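Local coordinates for protein PHOX (Pseudomonas fluorescens, PDB 4A9V) that hydrolyses phosphate monoesters as an alkaline phosphatase, using an iron-calcium cofactor held in a beta-propeller fold, at residues Arg421-Gly427 / Val451-Pro455; Gly46-Asp50 / Ala59-Gln63. All coordinates share one frame; numbering follows the deposited sequence.

Contact 1. Residues Arg421-Gly427 / Val451-Pro455; sequences REKNVYG and VAGNP
R421 reaches across to the 451-455 segment and grips the carbonyl of A452 end-on, NH1 and NH2 both donating to the one oxygen. Both bonds are bent (142° for NH1), R421 NH1 to A452 O being 2.8 Å and R421 NH2 to A452 O 2.9 Å, and the oxygen sits at the edge of the guanidinium, close to its plane. A bend at chi3 (-62°) turns the otherwise extended arginine chain so that this edge meets the carbonyl. V451 covers one guanidinium face, with its CG1 3.3 Å from R421 CZ. Beside the arginine, the Y426 ring lies flat against the glycine backbone: G453 CA stands 3.9 Å from the Y426 ring centroid in a CH-pi contact, while V425 CG2 lies over the opposite face. Further out, Y426 OH passes N454 CB at 3.4 Å, and both side chains end on the carbonyl of D502, through Y426 OH and N454 ND2. A452 N donates to G427 O at 2.9 Å. N424 OD1 accepts from Y426 N, an Asx turn, and also from G427 N, an Asx motif, consistent with a fixed bend just before G427. A methionine replacing R421 would probably leave A452 O without either of its two guanidinium donors. The contact joins the loop entering strand 428-434 to the loop leaving strand 443-451, antiparallel neighbours in one sheet of the beta-propeller. One buried guanidinium serves two carbonyls of the latter loop, A452 O and P462 O, tying the loops together by polar bonds.

Contact 2. Residues Gly46-Asp50 / Ala59-Gln63; sequences GPAFD and AQEVQ
P47 and Q63 supply the polar link between the two segments. The side-chain amide of Q63 donates through NE2 to P47 O at 2.9 Å, with an N-H...O angle of 164°. The acceptor lies in the plane of the glutamine amide, whereas the donor stands above the plane of the proline carbonyl, 53° out of it. Q63 gets there by an extended chain beyond CG (chi2 162°), which carries NE2 to the carbonyl of P47. A water adds a second bridge: it donates to A48 O at 2.9 Å and accepts from Q63 NE2 at 3.0 Å, so one amide nitrogen serves two successive carbonyls, the first directly and the second through solvent.

The apolar part is built on the P47 ring. Its CG rests on the methyl of A59, P47 CG to A59 CB being 3.7 Å, and its CD meets one branch of V62, P47 CD to V62 CG2 being 3.8 Å. The proline and valine side chains cross at about a right angle, and the ring touches both A59, on the helix, and V62, in the turn.

Backbone bonds shape that second surface. V62 N donates to A59 O, and a type I turn runs from Q60 to Q63, bringing A59, V62 and Q63 together against P47.

This surface contact lays the loop after strand 30-37 over helix 57-60 and the turn from Q60 to Q63. Behind it, E61 forms a salt bridge with R111 of helix 107-115, and Q63 O accepts from R142 of strand 130-144, while F49 meets W38 edge-to-face.

From the N terminus, the chain leaves strand 30-37 and reaches contact 2 first, where G46-D50 is joined to A59-Q63 and a short loop of eight intervening residues is closed at helix 57-60. Much later, contact 1 brings the loop before strand 428-434 against the one after strand 443-451, closing the excursion through these two adjacent antiparallel strands. The two closures follow in series, neither nesting nor crossing. Their centres are 42 Å apart, on opposite sides of the chain's centre. Contact 2 lies away from the metal sites, whereas G427 of contact 1 lies about 10 Å from a bound calcium ion.

Contact 1. Residues Arg421-Gly427 / Val451-Pro455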
loop_
_atom_site.group_PDB
_atom_site.type_symbol
_atom_site.label_atom_id
_atom_site.label_comp_id
_atom_site.label_asym_id
_atom_site.label_seq_id
_atom_site.Cartn_x
_atom_site.Cartn_y
_atom_site.Cartn_z
ATOM N N ARG A 421 -15.537 11.146 13.999
ATOM C CA ARG A 421 -15.140 12.545 14.206
ATOM C C ARG A 421 -15.187 13.335 12.909
ATOM O O ARG A 421 -14.548 12.968 11.921
ATOM C CB ARG A 421 -13.721 12.633 14.784
ATOM C CG ARG A 421 -13.584 12.041 16.174
ATOM C CD ARG A 421 -12.162 12.109 16.710
ATOM N NE ARG A 421 -11.243 11.348 15.870
ATOM C CZ ARG A 421 -9.966 11.140 16.156
ATOM N NH1 ARG A 421 -9.451 11.603 17.284
ATOM N NH2 ARG A 421 -9.208 10.449 15.322
ATOM N N GLU A 422 -15.794 14.515 12.964
ATOM C CA GLU A 422 -15.677 15.470 11.870
ATOM C C GLU A 422 -14.227 15.920 11.734
ATOM O O GLU A 422 -13.475 15.926 12.706
ATOM C CB GLU A 422 -16.561 16.690 12.131
ATOM C CG GLU A 422 -16.034 17.560 13.261
ATOM C CD GLU A 422 -16.751 18.886 13.413
ATOM O OE1 GLU A 422 -17.697 19.162 12.644
ATOM O OE2 GLU A 422 -16.417 19.610 14.375
ATOM N N LYS A 423 -13.849 16.348 10.535
ATOM C CA LYS A 423 -12.584 17.054 10.342
ATOM C C LYS A 423 -11.447 16.248 10.988
ATOM O O LYS A 423 -10.679 16.743 11.812
ATOM C CB LYS A 423 -12.664 18.475 10.905
ATOM C CG LYS A 423 -13.729 19.315 10.226
ATOM C CD LYS A 423 -13.882 20.689 10.860
ATOM C CE LYS A 423 -15.046 21.455 10.246
ATOM N NZ LYS A 423 -15.297 22.759 10.922
ATOM N N ASN A 424 -11.358 14.984 10.595
ATOM C CA ASN A 424 -10.519 14.004 11.255
ATOM C C ASN A 424 -9.077 14.108 10.754
ATOM O O ASN A 424 -8.782 13.778 9.606
ATOM C CB ASN A 424 -11.098 12.624 10.943
ATOM C CG ASN A 424 -10.236 11.485 11.444
ATOM O OD1 ASN A 424 -9.427 11.648 12.361
ATOM N ND2 ASN A 424 -10.473 10.293 10.898
ATOM N N VAL A 425 -8.199 14.645 11.597
ATOM C CA VAL A 425 -6.804 14.824 11.224
ATOM C C VAL A 425 -5.884 13.718 11.738
ATOM O O VAL A 425 -4.705 13.695 11.387
ATOM C CB VAL A 425 -6.265 16.206 11.659
ATOM C CG1 VAL A 425 -7.129 17.319 11.083
ATOM C CG2 VAL A 425 -6.173 16.318 13.172
ATOM N N TYR A 426 -6.410 12.816 12.566
ATOM C CA TYR A 426 -5.563 11.832 13.245
ATOM C C TYR A 426 -5.712 10.394 12.757
ATOM O O TYR A 426 -4.754 9.631 12.817
ATOM C CB TYR A 426 -5.791 11.856 14.753
ATOM C CG TYR A 426 -5.446 13.173 15.410
ATOM C CD1 TYR A 426 -4.129 13.597 15.511
ATOM C CD2 TYR A 426 -6.433 13.961 15.995
ATOM C CE1 TYR A 426 -3.809 14.787 16.149
ATOM C CE2 TYR A 426 -6.119 15.140 16.650
ATOM C CZ TYR A 426 -4.807 15.532 16.751
ATOM O OH TYR A 426 -4.527 16.719 17.396
ATOM N N GLY A 427 -6.931 9.995 12.402
ATOM C CA GLY A 427 -7.187 8.625 11.970
ATOM C C GLY A 427 -7.532 7.652 13.083
ATOM O O GLY A 427 -7.633 8.008 14.264
ATOM N N VAL A 451 -8.478 4.941 18.317
ATOM C CA VAL A 451 -8.764 6.224 17.699
ATOM C C VAL A 451 -7.595 7.152 18.006
ATOM O O VAL A 451 -7.345 7.465 19.170
ATOM C CB VAL A 451 -10.080 6.829 18.222
ATOM C CG1 VAL A 451 -10.385 8.119 17.477
ATOM C CG2 VAL A 451 -11.225 5.834 18.076
ATOM N N ALA A 452 -6.773 7.440 17.002
ATOM C CA ALA A 452 -5.595 8.254 17.235
ATOM C C ALA A 452 -6.002 9.662 17.641
ATOM O O ALA A 452 -7.073 10.146 17.282
ATOM C CB ALA A 452 -4.714 8.280 15.995
ATOM N N GLY A 453 -5.137 10.317 18.401
ATOM C CA GLY A 453 -5.397 11.675 18.830
ATOM C C GLY A 453 -4.211 12.255 19.560
ATOM O O GLY A 453 -3.158 11.624 19.673
ATOM N N ASN A 454 -4.389 13.471 20.056
ATOM C CA ASN A 454 -3.339 14.151 20.793
ATOM C C ASN A 454 -3.860 14.573 22.160
ATOM O O ASN A 454 -4.454 15.638 22.303
ATOM C CB ASN A 454 -2.838 15.380 20.031
ATOM C CG ASN A 454 -1.565 15.946 20.629
ATOM O OD1 ASN A 454 -1.387 15.934 21.853
ATOM N ND2 ASN A 454 -0.649 16.381 19.773
ATOM N N PRO A 455 -3.690 13.711 23.167
ATOM C CA PRO A 455 -4.218 14.006 24.496
ATOM C C PRO A 455 -3.404 15.054 25.252
ATOM O O PRO A 455 -3.846 15.524 26.293
ATOM C CB PRO A 455 -4.150 12.656 25.216
ATOM C CG PRO A 455 -3.097 11.889 24.494
ATOM C CD PRO A 455 -3.203 12.323 23.062
#

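Contact 2. Residues Gly46-Asp50 / Ala59-Gln63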
loop_
_atom_site.group_PDB
_atom_site.type_symbol
_atom_site.label_atom_id
_atom_site.label_comp_id
_atom_site.label_asym_id
_atom_site.label_seq_id
_atom_site.Cartn_x
_atom_site.Cartn_y
_atom_site.Cartn_z
ATOM N N GLY A 46 26.238 -3.598 -13.177
ATOM C CA GLY A 46 25.222 -2.606 -13.476
ATOM C C GLY A 46 25.677 -1.202 -13.132
ATOM O O GLY A 46 26.639 -1.010 -12.399
ATOM N N PRO A 47 24.941 -0.203 -13.618
ATOM C CA PRO A 47 25.354 1.184 -13.472
ATOM C C PRO A 47 25.228 1.660 -12.023
ATOM O O PRO A 47 24.163 1.550 -11.416
ATOM C CB PRO A 47 24.389 1.938 -14.396
ATOM C CG PRO A 47 23.193 1.042 -14.504
ATOM C CD PRO A 47 23.750 -0.348 -14.468
ATOM N N ALA A 48 26.295 2.257 -11.507
ATOM C CA ALA A 48 26.284 2.796 -10.157
ATOM C C ALA A 48 25.273 3.929 -10.057
ATOM O O ALA A 48 25.107 4.714 -10.994
ATOM C CB ALA A 48 27.671 3.293 -9.778
ATOM N N PHE A 49 24.689 4.073 -8.871
ATOM C CA PHE A 49 23.897 5.248 -8.554
ATOM C C PHE A 49 24.723 6.511 -8.752
ATOM O O PHE A 49 25.877 6.586 -8.331
ATOM C CB PHE A 49 23.385 5.173 -7.117
ATOM C CG PHE A 49 22.605 6.387 -6.689
ATOM C CD1 PHE A 49 21.380 6.678 -7.261
ATOM C CD2 PHE A 49 23.108 7.247 -5.727
ATOM C CE1 PHE A 49 20.660 7.788 -6.866
ATOM C CE2 PHE A 49 22.375 8.341 -5.302
ATOM C CZ PHE A 49 21.149 8.614 -5.876
ATOM N N ASP A 50 24.107 7.505 -9.378
ATOM C CA ASP A 50 24.753 8.781 -9.653
ATOM C C ASP A 50 24.046 9.872 -8.845
ATOM O O ASP A 50 22.943 10.292 -9.188
ATOM C CB ASP A 50 24.670 9.076 -11.151
ATOM C CG ASP A 50 25.384 10.353 -11.537
ATOM O OD1 ASP A 50 25.772 11.114 -10.626
ATOM O OD2 ASP A 50 25.484 10.621 -12.753
ATOM N N ALA A 59 19.436 3.312 -17.273
ATOM C CA ALA A 59 20.046 2.880 -16.024
ATOM C C ALA A 59 19.002 2.672 -14.934
ATOM O O ALA A 59 19.052 1.696 -14.201
ATOM C CB ALA A 59 21.098 3.877 -15.566
ATOM N N GLN A 60 18.042 3.584 -14.831
ATOM C CA GLN A 60 17.042 3.477 -13.780
ATOM C C GLN A 60 16.167 2.235 -13.973
ATOM O O GLN A 60 15.722 1.640 -12.991
ATOM C CB GLN A 60 16.184 4.741 -13.708
ATOM C CG GLN A 60 15.128 4.714 -12.609
ATOM C CD GLN A 60 15.712 4.644 -11.211
ATOM O OE1 GLN A 60 16.191 5.634 -10.667
ATOM N NE2 GLN A 60 15.668 3.463 -10.621
ATOM N N GLU A 61 16.025 1.785 -15.222
ATOM C CA GLU A 61 15.280 0.559 -15.510
ATOM C C GLU A 61 15.965 -0.703 -14.999
ATOM O O GLU A 61 15.326 -1.752 -14.940
ATOM C CB GLU A 61 14.993 0.438 -17.012
ATOM C CG GLU A 61 13.984 1.476 -17.492
ATOM C CD GLU A 61 13.797 1.533 -19.001
ATOM O OE1 GLU A 61 14.617 0.972 -19.754
ATOM O OE2 GLU A 61 12.931 2.315 -19.448
ATOM N N VAL A 62 17.237 -0.601 -14.606
ATOM C CA VAL A 62 17.975 -1.734 -14.043
ATOM C C VAL A 62 18.531 -1.418 -12.650
ATOM O O VAL A 62 19.416 -2.110 -12.149
ATOM C CB VAL A 62 19.115 -2.220 -14.976
ATOM C CG1 VAL A 62 18.534 -2.794 -16.259
ATOM C CG2 VAL A 62 20.112 -1.111 -15.274
ATOM N N GLN A 63 17.948 -0.407 -12.010
ATOM C CA GLN A 63 18.300 -0.014 -10.648
ATOM C C GLN A 63 17.063 -0.097 -9.764
ATOM O O GLN A 63 15.939 0.074 -10.229
ATOM C CB GLN A 63 18.836 1.424 -10.625
ATOM C CG GLN A 63 20.208 1.567 -11.262
ATOM C CD GLN A 63 20.555 2.999 -11.624
ATOM O OE1 GLN A 63 19.676 3.847 -11.849
ATOM N NE2 GLN A 63 21.844 3.258 -11.769
HETATM O O HOH W 1 23.071 5.794 -12.683
#